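Local atomic coordinates of In2-1 family protein, glutathione transferase lambda3 (Populus trichocarpa, PDB entry 4PQI), a protein that probably catalyses glutathione-dependent thiol transfer as a monomeric plant Lambda-class glutathione transferase, and binds glutathione. Residues S5-S10 / R51-L56; V47-N52 / K222-D227. One frame throughout, in Å; residues are numbered along the deposited sequence.

Interaction 1: S5-S10 / R51-L56; sequences SALDKS and RNFKGL. With CA (calcium ion), chain E.
The Asp8 carboxylate and the Phe53 ring are nearly parallel, their planes 15° apart, though they cross obliquely and meet at CD1, while the same carboxylate folds its own chain into an Asx turn. Segment 5-10 packs against the C-terminal end of helix 42-54, in the thioredoxin-like domain of the GST fold. Asp8 CG stands anti to its backbone N (chi1 -170°), which brings OD1 within 3.5 Å of Phe53 CA and lets it accept from both Ser10 N and Ser10 OG, each 3.0 Å away and each above the carboxylate plane. OD2 turns to Ala220 N in helix 219-222. The Asp8 CA sits over one face of the Phe53 ring as a CH-pi contact, 4.0 Å from the centroid, and Leu7 CB reaches CZ. An alanine in place of Asp8 would lose both bonds to Ser10 and the one to Ala220, and would probably loosen the turn that sets the next backbone N-H against the helix end. Lys9 N donates to Phe53 O (3.0 Å, 152° at the hydrogen), in the carbonyl plane on a lone pair, the one hydrogen bond between the segments. Gly55 closes the helix in a Schellman motif with positive phi; a CB there would collide with Lys9 CB. Glu59 and four waters bind a calcium ion that Gly55 O also ligates, at 2.4 Å.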
ATOM      1  N   SER A   5       4.735  -5.691 -15.597  1.00 77.40           N
ATOM      2  CA  SER A   5       5.667  -6.718 -15.144  1.00 82.37           C
ATOM      3  C   SER A   5       7.041  -6.587 -15.803  1.00 85.06           C
ATOM      4  O   SER A   5       8.073  -6.807 -15.158  1.00 87.62           O
ATOM      5  CB  SER A   5       5.091  -8.114 -15.390  1.00 85.25           C
ATOM      6  OG  SER A   5       4.032  -8.387 -14.489  1.00 84.89           O
ATOM      7  N   ALA A   6       7.050  -6.231 -17.086  1.00 82.40           N
ATOM      8  CA  ALA A   6       8.297  -6.006 -17.808  1.00 80.41           C
ATOM      9  C   ALA A   6       9.072  -4.817 -17.228  1.00 77.93           C
ATOM     10  O   ALA A   6      10.305  -4.817 -17.208  1.00 76.29           O
ATOM     11  CB  ALA A   6       8.021  -5.794 -19.291  1.00 81.10           C
ATOM     12  N   LEU A   7       8.338  -3.818 -16.741  1.00 76.38           N
ATOM     13  CA  LEU A   7       8.928  -2.563 -16.276  1.00 72.55           C
ATOM     14  C   LEU A   7       9.427  -2.667 -14.826  1.00 64.14           C
ATOM     15  O   LEU A   7      10.247  -1.862 -14.382  1.00 61.79           O
ATOM     16  CB  LEU A   7       7.900  -1.434 -16.428  1.00 75.78           C
ATOM     17  CG  LEU A   7       8.374   0.016 -16.542  1.00 78.90           C
ATOM     18  CD1 LEU A   7       9.457   0.163 -17.611  1.00 81.33           C
ATOM     19  CD2 LEU A   7       7.184   0.911 -16.856  1.00 79.36           C
ATOM     20  N   ASP A   8       8.930  -3.679 -14.117  1.00 57.89           N
ATOM     21  CA  ASP A   8       9.237  -3.950 -12.708  1.00 54.01           C
ATOM     22  C   ASP A   8      10.729  -4.227 -12.480  1.00 49.82           C
ATOM     23  O   ASP A   8      11.306  -5.084 -13.129  1.00 50.77           O
ATOM     24  CB  ASP A   8       8.406  -5.167 -12.285  1.00 52.43           C
ATOM     25  CG  ASP A   8       8.424  -5.424 -10.798  1.00 50.82           C
ATOM     26  OD1 ASP A   8       9.158  -4.742 -10.050  1.00 52.60           O
ATOM     27  OD2 ASP A   8       7.684  -6.334 -10.373  1.00 48.28           O
ATOM     28  N   LYS A   9      11.352  -3.513 -11.550  1.00 51.07           N
ATOM     29  CA  LYS A   9      12.782  -3.698 -11.307  1.00 55.13           C
ATOM     30  C   LYS A   9      13.074  -4.474 -10.023  1.00 54.50           C
ATOM     31  O   LYS A   9      14.221  -4.557  -9.587  1.00 56.31           O
ATOM     32  CB  LYS A   9      13.523  -2.356 -11.313  1.00 56.83           C
ATOM     33  CG  LYS A   9      13.884  -1.842 -12.709  1.00 56.54           C
ATOM     34  CD  LYS A   9      14.984  -2.668 -13.328  1.00 61.27           C
ATOM     35  CE  LYS A   9      15.308  -2.206 -14.738  1.00 65.70           C
ATOM     36  NZ  LYS A   9      16.359  -3.064 -15.361  1.00 71.26           N
ATOM     37  N   SER A  10      12.034  -5.058  -9.437  1.00 52.61           N
ATOM     38  CA  SER A  10      12.168  -5.782  -8.175  1.00 52.38           C
ATOM     39  C   SER A  10      12.861  -7.115  -8.369  1.00 51.40           C
ATOM     40  O   SER A  10      12.803  -7.711  -9.439  1.00 51.82           O
ATOM     41  CB  SER A  10      10.796  -6.031  -7.536  1.00 49.96           C
ATOM     42  OG  SER A  10      10.064  -6.980  -8.300  1.00 51.59           O
ATOM     43  N   ARG A  51       9.059   0.793  -3.355  1.00 43.58           N
ATOM     44  CA  ARG A  51      10.483   0.473  -3.195  1.00 41.16           C
ATOM     45  C   ARG A  51      10.914  -0.645  -4.138  1.00 36.68           C
ATOM     46  O   ARG A  51      11.940  -0.550  -4.828  1.00 37.84           O
ATOM     47  CB  ARG A  51      10.744   0.046  -1.747  1.00 37.14           C
ATOM     48  CG  ARG A  51      12.116  -0.562  -1.467  1.00 41.75           C
ATOM     49  CD  ARG A  51      12.136  -1.054  -0.019  1.00 40.27           C
ATOM     50  NE  ARG A  51      13.305  -1.850   0.352  1.00 39.72           N
ATOM     51  CZ  ARG A  51      13.368  -3.180   0.330  1.00 41.92           C
ATOM     52  NH1 ARG A  51      12.348  -3.915  -0.097  1.00 44.87           N
ATOM     53  NH2 ARG A  51      14.480  -3.780   0.717  1.00 38.84           N
ATOM     54  N   ASN A  52      10.110  -1.705  -4.149  1.00 40.43           N
ATOM     55  CA  ASN A  52      10.376  -2.889  -4.950  1.00 42.97           C
ATOM     56  C   ASN A  52      10.335  -2.569  -6.447  1.00 42.58           C
ATOM     57  O   ASN A  52      11.297  -2.832  -7.173  1.00 43.64           O
ATOM     58  CB  ASN A  52       9.377  -4.004  -4.599  1.00 45.38           C
ATOM     59  CG  ASN A  52       9.576  -4.565  -3.180  1.00 42.23           C
ATOM     60  OD1 ASN A  52      10.505  -4.174  -2.468  1.00 44.16           O
ATOM     61  ND2 ASN A  52       8.693  -5.474  -2.769  1.00 37.94           N
ATOM     62  N   PHE A  53       9.230  -1.988  -6.898  1.00 45.30           N
ATOM     63  CA  PHE A  53       9.052  -1.687  -8.318  1.00 44.06           C
ATOM     64  C   PHE A  53      10.166  -0.810  -8.905  1.00 43.00           C
ATOM     65  O   PHE A  53      10.684  -1.096  -9.986  1.00 42.13           O
ATOM     66  CB  PHE A  53       7.692  -1.046  -8.566  1.00 44.19           C
ATOM     67  CG  PHE A  53       7.304  -1.016 -10.008  1.00 44.10           C
ATOM     68  CD1 PHE A  53       6.588  -2.069 -10.569  1.00 41.01           C
ATOM     69  CD2 PHE A  53       7.663   0.056 -10.813  1.00 45.89           C
ATOM     70  CE1 PHE A  53       6.229  -2.053 -11.906  1.00 42.15           C
ATOM     71  CE2 PHE A  53       7.309   0.079 -12.158  1.00 46.75           C
ATOM     72  CZ  PHE A  53       6.586  -0.973 -12.700  1.00 44.74           C
ATOM     73  N   LYS A  54      10.554   0.239  -8.188  1.00 41.95           N
ATOM     74  CA  LYS A  54      11.580   1.148  -8.694  1.00 41.82           C
ATOM     75  C   LYS A  54      12.996   0.551  -8.631  1.00 42.85           C
ATOM     76  O   LYS A  54      13.948   1.111  -9.189  1.00 45.75           O
ATOM     77  CB  LYS A  54      11.497   2.515  -7.995  1.00 40.33           C
ATOM     78  CG  LYS A  54      10.148   3.213  -8.153  1.00 42.96           C
ATOM     79  CD  LYS A  54      10.163   4.667  -7.629  1.00 39.98           C
ATOM     80  CE  LYS A  54      11.151   5.538  -8.388  1.00 40.72           C
ATOM     81  NZ  LYS A  54      10.560   6.131  -9.629  1.00 42.23           N
ATOM     82  N   GLY A  55      13.116  -0.604  -7.981  1.00 40.12           N
ATOM     83  CA  GLY A  55      14.379  -1.313  -7.881  1.00 42.28           C
ATOM     84  C   GLY A  55      15.235  -0.743  -6.776  1.00 43.50           C
ATOM     85  O   GLY A  55      16.456  -0.735  -6.886  1.00 44.06           O
ATOM     86  N   LEU A  56      14.596  -0.256  -5.717  1.00 43.21           N
ATOM     87  CA  LEU A  56      15.311   0.391  -4.612  1.00 45.23           C
ATOM     88  C   LEU A  56      15.509  -0.498  -3.374  1.00 45.90           C
ATOM     89  O   LEU A  56      15.653   0.004  -2.262  1.00 44.33           O
ATOM     90  CB  LEU A  56      14.602   1.685  -4.207  1.00 42.23           C
ATOM     91  CG  LEU A  56      14.370   2.698  -5.331  1.00 42.61           C
ATOM     92  CD1 LEU A  56      13.434   3.832  -4.893  1.00 43.41           C
ATOM     93  CD2 LEU A  56      15.697   3.256  -5.819  1.00 44.08           C
TER
HETATM   94 CA    CA E 304      18.831  -0.562  -6.703  1.00 49.97          CA
HETATM   95  O   HOH W   1      21.216  -1.496  -5.997  1.00 49.54           O
HETATM   96  O   HOH W   2      18.348  -2.417  -5.419  1.00 45.85           O
HETATM   97  O   HOH W   3      18.869  -1.760  -8.896  1.00 50.04           O
HETATM   98  O   HOH W   4      18.642   1.473  -8.157  1.00 57.16           O

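Interaction 2: V47-N52 / K222-D227; sequences VWITRN and KQTKTD
Thr224 lays its methyl over the indole of Trp48: CG2 stands 3.4 Å from the centroid of the five-membered ring and only 9° off its normal, a CH-pi contact almost along that normal. The two side chains run past each other in opposite directions, so Thr224 CB follows over the six-membered ring, 3.6 Å from Trp48 CE3. The indole is brought there by a CG anti to the backbone N (chi1 -169°). Thr224 is turned so that CG2 is anti to its own carbonyl carbon, leaving OG1 in the crowded position between N and C. From there OG1 faces Ile49 CG1 at 3.6 Å, the two side chains crossing at about a right angle, and it hydrogen-bonds to Tyr221 O and Gln45 NE2, so the buried hydroxyl is satisfied. One turn along the helix from Trp48, Asn52 brings ND2 to 3.4 Å from Thr224 CG2, so the methyl touches both the indole face and the amide nitrogen. No hydrogen bond links the two segments. Such packing of a C-terminal loop on helix 42-54 of the thioredoxin-like domain belongs to the interface between the two domains of the GST fold.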
ATOM      1  N   VAL A  47       4.465   1.744   0.560  1.00 30.55           N
ATOM      2  CA  VAL A  47       5.837   2.177   0.335  1.00 33.59           C
ATOM      3  C   VAL A  47       6.695   0.986  -0.074  1.00 32.39           C
ATOM      4  O   VAL A  47       7.576   1.099  -0.944  1.00 34.29           O
ATOM      5  CB  VAL A  47       6.422   2.860   1.578  1.00 34.99           C
ATOM      6  CG1 VAL A  47       7.767   3.479   1.245  1.00 33.46           C
ATOM      7  CG2 VAL A  47       5.452   3.924   2.097  1.00 34.40           C
ATOM      8  N   TRP A  48       6.414  -0.163   0.531  1.00 34.53           N
ATOM      9  CA  TRP A  48       7.106  -1.405   0.201  1.00 36.48           C
ATOM     10  C   TRP A  48       7.036  -1.752  -1.299  1.00 38.93           C
ATOM     11  O   TRP A  48       8.054  -2.022  -1.930  1.00 34.91           O
ATOM     12  CB  TRP A  48       6.518  -2.525   1.049  1.00 35.54           C
ATOM     13  CG  TRP A  48       7.276  -3.811   1.040  1.00 38.25           C
ATOM     14  CD1 TRP A  48       8.428  -4.099   0.355  1.00 36.60           C
ATOM     15  CD2 TRP A  48       6.925  -5.001   1.751  1.00 42.11           C
ATOM     16  NE1 TRP A  48       8.809  -5.392   0.603  1.00 39.84           N
ATOM     17  CE2 TRP A  48       7.905  -5.966   1.458  1.00 42.46           C
ATOM     18  CE3 TRP A  48       5.872  -5.342   2.607  1.00 42.35           C
ATOM     19  CZ2 TRP A  48       7.864  -7.254   1.996  1.00 47.18           C
ATOM     20  CZ3 TRP A  48       5.838  -6.612   3.139  1.00 43.40           C
ATOM     21  CH2 TRP A  48       6.819  -7.555   2.830  1.00 46.43           C
ATOM     22  N   ILE A  49       5.827  -1.749  -1.857  1.00 39.43           N
ATOM     23  CA  ILE A  49       5.629  -2.015  -3.274  1.00 43.03           C
ATOM     24  C   ILE A  49       6.384  -1.009  -4.146  1.00 40.67           C
ATOM     25  O   ILE A  49       7.008  -1.392  -5.139  1.00 37.47           O
ATOM     26  CB  ILE A  49       4.130  -1.942  -3.645  1.00 39.02           C
ATOM     27  CG1 ILE A  49       3.324  -2.908  -2.770  1.00 40.79           C
ATOM     28  CG2 ILE A  49       3.927  -2.213  -5.145  1.00 34.72           C
ATOM     29  CD1 ILE A  49       1.812  -2.598  -2.742  1.00 37.21           C
ATOM     30  N   THR A  50       6.313   0.270  -3.777  1.00 38.35           N
ATOM     31  CA  THR A  50       6.990   1.320  -4.526  1.00 40.32           C
ATOM     32  C   THR A  50       8.504   1.093  -4.530  1.00 41.11           C
ATOM     33  O   THR A  50       9.149   1.177  -5.581  1.00 39.47           O
ATOM     34  CB  THR A  50       6.657   2.755  -3.987  1.00 36.21           C
ATOM     35  OG1 THR A  50       5.242   2.953  -3.927  1.00 37.17           O
ATOM     36  CG2 THR A  50       7.258   3.810  -4.875  1.00 36.48           C
ATOM     37  N   ARG A  51       9.059   0.793  -3.355  1.00 43.58           N
ATOM     38  CA  ARG A  51      10.483   0.473  -3.195  1.00 41.16           C
ATOM     39  C   ARG A  51      10.914  -0.645  -4.138  1.00 36.68           C
ATOM     40  O   ARG A  51      11.940  -0.550  -4.828  1.00 37.84           O
ATOM     41  CB  ARG A  51      10.744   0.046  -1.747  1.00 37.14           C
ATOM     42  CG  ARG A  51      12.116  -0.562  -1.467  1.00 41.75           C
ATOM     43  CD  ARG A  51      12.136  -1.054  -0.019  1.00 40.27           C
ATOM     44  NE  ARG A  51      13.305  -1.850   0.352  1.00 39.72           N
ATOM     45  CZ  ARG A  51      13.368  -3.180   0.330  1.00 41.92           C
ATOM     46  NH1 ARG A  51      12.348  -3.915  -0.097  1.00 44.87           N
ATOM     47  NH2 ARG A  51      14.480  -3.780   0.717  1.00 38.84           N
ATOM     48  N   ASN A  52      10.110  -1.705  -4.149  1.00 40.43           N
ATOM     49  CA  ASN A  52      10.376  -2.889  -4.950  1.00 42.97           C
ATOM     50  C   ASN A  52      10.335  -2.569  -6.447  1.00 42.58           C
ATOM     51  O   ASN A  52      11.297  -2.832  -7.173  1.00 43.64           O
ATOM     52  CB  ASN A  52       9.377  -4.004  -4.599  1.00 45.38           C
ATOM     53  CG  ASN A  52       9.576  -4.565  -3.180  1.00 42.23           C
ATOM     54  OD1 ASN A  52      10.505  -4.174  -2.468  1.00 44.16           O
ATOM     55  ND2 ASN A  52       8.693  -5.474  -2.769  1.00 37.94           N
ATOM     56  N   LYS A 222       3.374  -8.810  -5.478  1.00 47.78           N
ATOM     57  CA  LYS A 222       3.153 -10.156  -4.952  1.00 53.43           C
ATOM     58  C   LYS A 222       4.045 -10.454  -3.756  1.00 50.67           C
ATOM     59  O   LYS A 222       3.592 -11.047  -2.777  1.00 53.06           O
ATOM     60  CB  LYS A 222       3.357 -11.221  -6.040  1.00 59.70           C
ATOM     61  CG  LYS A 222       2.254 -11.256  -7.088  1.00 62.63           C
ATOM     62  CD  LYS A 222       2.372 -12.485  -7.987  1.00 69.50           C
ATOM     63  CE  LYS A 222       3.615 -12.413  -8.841  1.00 72.13           C
ATOM     64  NZ  LYS A 222       3.690 -13.513  -9.843  1.00 78.20           N
ATOM     65  N   GLN A 223       5.304 -10.020  -3.848  1.00 47.81           N
ATOM     66  CA  GLN A 223       6.289 -10.129  -2.775  1.00 49.78           C
ATOM     67  C   GLN A 223       5.859  -9.525  -1.431  1.00 49.57           C
ATOM     68  O   GLN A 223       6.449  -9.845  -0.407  1.00 52.89           O
ATOM     69  CB  GLN A 223       7.607  -9.468  -3.209  1.00 49.74           C
ATOM     70  CG  GLN A 223       8.281 -10.142  -4.376  1.00 60.82           C
ATOM     71  CD  GLN A 223       9.598  -9.501  -4.742  1.00 65.58           C
ATOM     72  OE1 GLN A 223      10.140  -8.688  -3.988  1.00 65.52           O
ATOM     73  NE2 GLN A 223      10.126  -9.863  -5.912  1.00 69.67           N
ATOM     74  N   THR A 224       4.852  -8.649  -1.433  1.00 46.00           N
ATOM     75  CA  THR A 224       4.510  -7.894  -0.222  1.00 46.88           C
ATOM     76  C   THR A 224       3.186  -8.323   0.410  1.00 48.38           C
ATOM     77  O   THR A 224       2.799  -7.815   1.470  1.00 43.39           O
ATOM     78  CB  THR A 224       4.394  -6.396  -0.527  1.00 44.04           C
ATOM     79  OG1 THR A 224       3.225  -6.182  -1.311  1.00 43.11           O
ATOM     80  CG2 THR A 224       5.617  -5.908  -1.285  1.00 48.12           C
ATOM     81  N   LYS A 225       2.500  -9.261  -0.239  1.00 49.57           N
ATOM     82  CA  LYS A 225       1.168  -9.684   0.195  1.00 51.57           C
ATOM     83  C   LYS A 225       1.132 -10.364   1.568  1.00 53.22           C
ATOM     84  O   LYS A 225       2.004 -11.160   1.913  1.00 56.08           O
ATOM     85  CB  LYS A 225       0.502 -10.569  -0.869  1.00 49.87           C
ATOM     86  CG  LYS A 225      -0.005  -9.762  -2.058  1.00 48.88           C
ATOM     87  CD  LYS A 225      -0.667 -10.629  -3.124  1.00 51.47           C
ATOM     88  CE  LYS A 225      -2.108 -10.929  -2.779  1.00 51.79           C
ATOM     89  NZ  LYS A 225      -2.796 -11.604  -3.909  1.00 54.38           N
ATOM     90  N   THR A 226       0.082 -10.048   2.323  1.00 57.23           N
ATOM     91  CA  THR A 226      -0.087 -10.482   3.705  1.00 60.70           C
ATOM     92  C   THR A 226      -0.797 -11.840   3.789  1.00 63.95           C
ATOM     93  O   THR A 226      -1.447 -12.275   2.836  1.00 65.46           O
ATOM     94  CB  THR A 226      -0.868  -9.398   4.509  1.00 64.38           C
ATOM     95  OG1 THR A 226      -0.677  -9.585   5.918  1.00 67.42           O
ATOM     96  CG2 THR A 226      -2.360  -9.420   4.169  1.00 60.55           C
ATOM     97  N   ASP A 227      -0.660 -12.508   4.931  1.00 63.20           N
ATOM     98  CA  ASP A 227      -1.287 -13.812   5.161  1.00 64.78           C
ATOM     99  C   ASP A 227      -2.808 -13.675   5.285  1.00 61.15           C
ATOM    100  O   ASP A 227      -3.299 -13.025   6.216  1.00 61.06           O
ATOM    101  CB  ASP A 227      -0.713 -14.428   6.439  1.00 69.59           C
ATOM    102  CG  ASP A 227      -1.041 -15.901   6.586  1.00 77.26           C
ATOM    103  OD1 ASP A 227      -0.134 -16.656   7.001  1.00 84.31           O
ATOM    104  OD2 ASP A 227      -2.192 -16.305   6.298  1.00 77.79           O
TER

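Both interactions use helix 42-54, and Arg51 and Asn52 lie in both, yet they meet the helix at different depths. Interaction 1 is partly buried at the helix's C-terminal end, near the calcium ion; interaction 2 is buried, its centre about 7 Å from the centre of the chain and about 11 Å from that of interaction 1. Both pack an aliphatic carbon on an aromatic face, but interaction 1 adds a backbone hydrogen bond from Lys9 to Phe53 and a carboxylate-held turn, whereas interaction 2 has no hydrogen bond between its segments. Helix 219-222 and the loop after it connect the two, touching Asp8, Ser10 and Phe53 in one and supplying Thr224 in the other.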